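Local coordinates for protein omega-class glutathione S-transferase (Bombyx mori, PDB 3WD6) that binds glutathione and, as an omega-class glutathione transferase, probably catalyses glutathione transfer and glutathione-dependent reduction of dehydroascorbate, at residues I129-F133 and W185-L189; L118-I122 and R165-D171. All coordinates share one frame; numbering follows the deposited sequence.

Interaction 1. Residues I129-F133 and W185-L189; sequences IQSLF and WFERL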
# COMPACT_ATOMS: atom_id res chain seq x y z
N ILE A 129 3.05 3.64 -12.12
CA ILE A 129 4.05 3.24 -11.14
C ILE A 129 3.76 1.83 -10.64
O ILE A 129 4.65 0.97 -10.58
CB ILE A 129 4.08 4.21 -9.95
CG1 ILE A 129 4.48 5.60 -10.44
CG2 ILE A 129 5.03 3.69 -8.84
CD1 ILE A 129 4.25 6.68 -9.42
N GLN A 130 2.50 1.59 -10.28
CA GLN A 130 2.06 0.27 -9.84
C GLN A 130 2.41 -0.72 -10.93
O GLN A 130 2.84 -1.83 -10.65
CB GLN A 130 0.56 0.29 -9.59
CG GLN A 130 0.10 1.32 -8.53
CD GLN A 130 -1.42 1.49 -8.50
OE1 GLN A 130 -2.18 0.52 -8.66
NE2 GLN A 130 -1.88 2.73 -8.31
N SER A 131 2.23 -0.30 -12.18
CA SER A 131 2.45 -1.16 -13.34
C SER A 131 3.92 -1.49 -13.58
O SER A 131 4.29 -2.65 -13.75
CB SER A 131 1.85 -0.50 -14.59
OG SER A 131 1.98 -1.37 -15.70
N LEU A 132 4.77 -0.46 -13.59
CA LEU A 132 6.19 -0.70 -13.78
C LEU A 132 6.75 -1.63 -12.71
O LEU A 132 7.54 -2.53 -13.03
CB LEU A 132 6.97 0.61 -13.75
CG LEU A 132 8.47 0.39 -13.99
CD1 LEU A 132 8.69 -0.21 -15.38
CD2 LEU A 132 9.26 1.68 -13.83
N PHE A 133 6.35 -1.41 -11.45
CA PHE A 133 6.87 -2.19 -10.32
C PHE A 133 6.52 -3.67 -10.47
O PHE A 133 7.39 -4.53 -10.39
CB PHE A 133 6.39 -1.60 -8.98
CG PHE A 133 6.18 -2.64 -7.87
CD1 PHE A 133 4.90 -3.10 -7.56
CD2 PHE A 133 7.24 -3.12 -7.12
CE1 PHE A 133 4.69 -4.00 -6.58
CE2 PHE A 133 6.99 -4.06 -6.13
CZ PHE A 133 5.69 -4.48 -5.88
N TRP A 185 3.78 2.38 -3.09
CA TRP A 185 4.65 2.25 -4.25
C TRP A 185 5.90 3.08 -4.08
O TRP A 185 6.99 2.63 -4.46
CB TRP A 185 3.90 2.49 -5.56
CG TRP A 185 2.99 1.34 -5.75
CD1 TRP A 185 3.30 0.13 -6.34
CD2 TRP A 185 1.65 1.20 -5.24
NE1 TRP A 185 2.22 -0.71 -6.26
CE2 TRP A 185 1.20 -0.09 -5.60
CE3 TRP A 185 0.79 2.06 -4.54
CZ2 TRP A 185 -0.08 -0.55 -5.28
CZ3 TRP A 185 -0.49 1.60 -4.22
CH2 TRP A 185 -0.91 0.31 -4.59
N PHE A 186 5.78 4.24 -3.45
CA PHE A 186 6.97 4.98 -3.07
C PHE A 186 7.85 4.19 -2.08
O PHE A 186 9.10 4.26 -2.17
CB PHE A 186 6.61 6.36 -2.53
CG PHE A 186 6.09 7.29 -3.60
CD1 PHE A 186 6.64 7.28 -4.89
CD2 PHE A 186 5.03 8.15 -3.32
CE1 PHE A 186 6.15 8.13 -5.89
CE2 PHE A 186 4.55 9.02 -4.31
CZ PHE A 186 5.11 9.00 -5.59
N GLU A 187 7.23 3.46 -1.15
CA GLU A 187 8.01 2.68 -0.20
C GLU A 187 8.85 1.68 -0.98
O GLU A 187 10.03 1.44 -0.65
CB GLU A 187 7.11 1.94 0.82
CG GLU A 187 7.92 1.21 1.91
CD GLU A 187 7.09 0.71 3.10
OE1 GLU A 187 7.40 -0.39 3.64
OE2 GLU A 187 6.14 1.41 3.54
N ARG A 188 8.25 1.12 -2.02
CA ARG A 188 8.90 0.09 -2.84
C ARG A 188 9.93 0.68 -3.80
O ARG A 188 10.97 0.07 -4.06
CB ARG A 188 7.84 -0.75 -3.58
CG ARG A 188 7.25 -1.90 -2.73
CD ARG A 188 5.74 -2.03 -2.86
NE ARG A 188 5.20 -3.03 -1.94
CZ ARG A 188 4.72 -2.76 -0.72
NH1 ARG A 188 4.71 -1.52 -0.27
NH2 ARG A 188 4.25 -3.73 0.05
N LEU A 189 9.66 1.89 -4.30
CA LEU A 189 10.58 2.55 -5.23
C LEU A 189 11.98 2.59 -4.61
O LEU A 189 12.99 2.42 -5.30
CB LEU A 189 10.07 3.97 -5.58
CG LEU A 189 10.79 4.91 -6.56
CD1 LEU A 189 9.89 6.06 -7.01
CD2 LEU A 189 12.11 5.46 -5.99
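W185 reaches from helix 177-189 across to helix 127-138, lying against I129, Q130 and F133, and it is easiest to walk out along it. Its CB sits 3.7 Å from I129 CG2, the methyl branch that faces the second helix. Beyond CB the indole's CD1 comes against the backbone at Q130, 3.7 Å from Q130 CA, while F133 CD1 comes up to the indole edge near its plane, 3.8 Å from W185 CD1. The phenyl ring is steeply inclined to the indole, their planes 74° apart. NE1 is also close to F133 CD1. At CE2 the main touch begins: Q130 CG stands 3.4 Å from this atom, over the face, and makes a CH-pi contact at 3.6 Å from the centroid of the five-membered ring. Q130 CG is anti to its carbonyl carbon (chi1 -58°) and the chain runs on extended, so CD reaches CZ2 and CH2 with the amide tilted 24° from the indole plane. S126 and Y40 hold that amide by hydrogen bonds.

The two helices belong to the all-helical GST C-terminal domain, and P39 and R43 of helix 39-51 also touch the indole, bringing in the thioredoxin-like domain that binds glutathione.

Next to the indole, R188 CD makes a CH-pi contact over one face of the F133 ring, 4.3 Å from its centroid, while the R188 guanidinium is hydrogen-bonded to the side chain of Q42 and to Y37 O. On the I129 side of the indole, I129 CD1 comes to 4.3 Å from F186 CE1.

Interaction 2. Residues L118-I122 and R165-D171; sequences LDKII and RGTVFLD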
# COMPACT_ATOMS: atom_id res chain seq x y z
N LEU A 118 -9.96 15.57 -6.89
CA LEU A 118 -8.54 15.77 -7.18
C LEU A 118 -7.67 14.73 -6.48
O LEU A 118 -6.75 14.16 -7.08
CB LEU A 118 -8.10 17.16 -6.76
CG LEU A 118 -8.33 18.29 -7.76
CD1 LEU A 118 -9.44 17.93 -8.75
CD2 LEU A 118 -8.61 19.61 -7.04
N ASP A 119 -7.95 14.46 -5.21
CA ASP A 119 -7.23 13.41 -4.52
C ASP A 119 -7.34 12.06 -5.21
O ASP A 119 -6.34 11.37 -5.38
CB ASP A 119 -7.67 13.32 -3.07
CG ASP A 119 -6.85 14.19 -2.17
OD1 ASP A 119 -6.18 15.13 -2.69
OD2 ASP A 119 -6.85 13.92 -0.94
N LYS A 120 -8.54 11.69 -5.64
CA LYS A 120 -8.73 10.39 -6.29
C LYS A 120 -8.01 10.34 -7.64
O LYS A 120 -7.43 9.31 -8.01
CB LYS A 120 -10.23 10.07 -6.47
CG LYS A 120 -11.07 10.29 -5.20
CD LYS A 120 -12.36 9.49 -5.23
CE LYS A 120 -12.91 9.32 -3.80
NZ LYS A 120 -13.85 8.16 -3.63
N ILE A 121 -8.02 11.46 -8.36
CA ILE A 121 -7.26 11.59 -9.59
C ILE A 121 -5.78 11.34 -9.32
O ILE A 121 -5.14 10.49 -9.96
CB ILE A 121 -7.50 12.99 -10.24
CG1 ILE A 121 -8.94 13.04 -10.78
CG2 ILE A 121 -6.46 13.28 -11.34
CD1 ILE A 121 -9.44 14.42 -11.20
N ILE A 122 -5.24 12.05 -8.34
CA ILE A 122 -3.86 11.81 -7.95
C ILE A 122 -3.57 10.32 -7.74
O ILE A 122 -2.61 9.79 -8.29
CB ILE A 122 -3.50 12.64 -6.72
CG1 ILE A 122 -3.38 14.11 -7.14
CG2 ILE A 122 -2.20 12.11 -6.10
CD1 ILE A 122 -3.48 15.09 -5.98
N ARG A 165 0.36 22.69 -4.77
CA ARG A 165 -0.31 22.82 -3.47
C ARG A 165 0.59 23.51 -2.44
O ARG A 165 0.11 24.13 -1.51
CB ARG A 165 -0.76 21.45 -2.96
CG ARG A 165 -1.91 20.86 -3.75
CD ARG A 165 -2.06 19.33 -3.59
NE ARG A 165 -3.20 18.84 -4.37
CZ ARG A 165 -4.10 17.96 -3.93
NH1 ARG A 165 -4.01 17.45 -2.71
NH2 ARG A 165 -5.10 17.58 -4.73
N GLY A 166 1.91 23.39 -2.62
CA GLY A 166 2.85 24.08 -1.77
C GLY A 166 2.96 23.55 -0.35
O GLY A 166 3.66 24.14 0.49
N THR A 167 2.29 22.44 -0.05
CA THR A 167 2.34 21.93 1.32
C THR A 167 3.36 20.81 1.49
O THR A 167 3.98 20.37 0.51
CB THR A 167 0.93 21.56 1.88
OG1 THR A 167 0.30 20.61 1.03
CG2 THR A 167 0.04 22.81 1.97
N VAL A 168 3.55 20.36 2.72
CA VAL A 168 4.50 19.29 2.99
C VAL A 168 4.02 18.02 2.29
O VAL A 168 4.81 17.30 1.66
CB VAL A 168 4.65 19.03 4.51
CG1 VAL A 168 5.58 17.83 4.79
CG2 VAL A 168 5.16 20.30 5.21
N PHE A 169 2.72 17.77 2.41
CA PHE A 169 2.11 16.56 1.87
C PHE A 169 1.00 16.92 0.89
O PHE A 169 0.48 18.05 0.90
CB PHE A 169 1.53 15.70 2.99
CG PHE A 169 2.56 15.22 3.99
CD1 PHE A 169 3.54 14.32 3.61
CD2 PHE A 169 2.54 15.68 5.31
CE1 PHE A 169 4.50 13.87 4.52
CE2 PHE A 169 3.50 15.24 6.24
CZ PHE A 169 4.48 14.33 5.84
N LEU A 170 0.63 15.97 0.04
CA LEU A 170 -0.44 16.22 -0.90
C LEU A 170 -1.70 16.73 -0.19
O LEU A 170 -2.37 17.65 -0.66
CB LEU A 170 -0.74 14.95 -1.69
CG LEU A 170 0.35 14.53 -2.68
CD1 LEU A 170 0.13 13.07 -3.19
CD2 LEU A 170 0.46 15.54 -3.84
N ASP A 171 -2.01 16.16 0.96
CA ASP A 171 -3.25 16.54 1.64
C ASP A 171 -3.12 17.66 2.68
O ASP A 171 -4.11 18.04 3.30
CB ASP A 171 -3.96 15.30 2.21
CG ASP A 171 -4.68 14.51 1.13
OD1 ASP A 171 -5.51 15.11 0.42
OD2 ASP A 171 -4.39 13.29 0.96
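The loop that leads into helix 177-189 of the GST C-terminal domain is tied here to helix 113-125, chiefly by an arginine at the end of helix 145-165. R165 is the last residue of that helix; G166 follows with positive phi and the chain turns away. The arginine side chain is extended from CG to NE and carries its guanidinium to D119. R165 NH1 donates to D119 OD1 at 3.2 Å, with an N-H...O angle of 153°, and NH2 adds a weak second bond to the same oxygen at 3.4 Å. Carboxylate and guanidinium are nearly coplanar, and NH1 meets OD1 almost in line with its C-O bond. NH1 also donates to L170 O at 2.6 Å, arriving from above the carbonyl plane, which fastens the loop to the helix end.

I122 CD1 covers one face of the guanidinium, 3.2 Å from R165 NH2, and L118 CB borders its edge, 3.6 Å from that nitrogen. Deeper in, I122 CG2 meets L170 CD1 at 3.8 Å. A leucine in place of R165 would probably leave the D119 carboxylate without its counter-charge and L170 O without its side-chain donor. The carboxylates of D119 and D171 are modelled implausibly close, so their relation is doubtful. D171 OD2 accepts a bond from A178 N in the first turn of helix 177-189, and D179 takes the backbone N-H groups of L170 and D171. An aspartate early in a buried helix, gripping the loop before it, is characteristic of the GST C-terminal domain.

How the interactions relate
From the N terminus, the thioredoxin-like domain with its glutathione site comes first, and the chain then enters the helical domain. Helix 113-125 supplies the first half of interaction 2, and helix 127-138, next in line, the first half of interaction 1. The chain runs on through helix 145-165, at whose end interaction 2 closes a loop of 42 residues; helix 177-189 then closes interaction 1 after 51. The two loops therefore cross instead of nesting. Their centres lie 18 Å apart and they do not touch. Interaction 2 fixes the lead-in to helix 177-189, and interaction 1 seats the far end of that helix beside the interface between the domains.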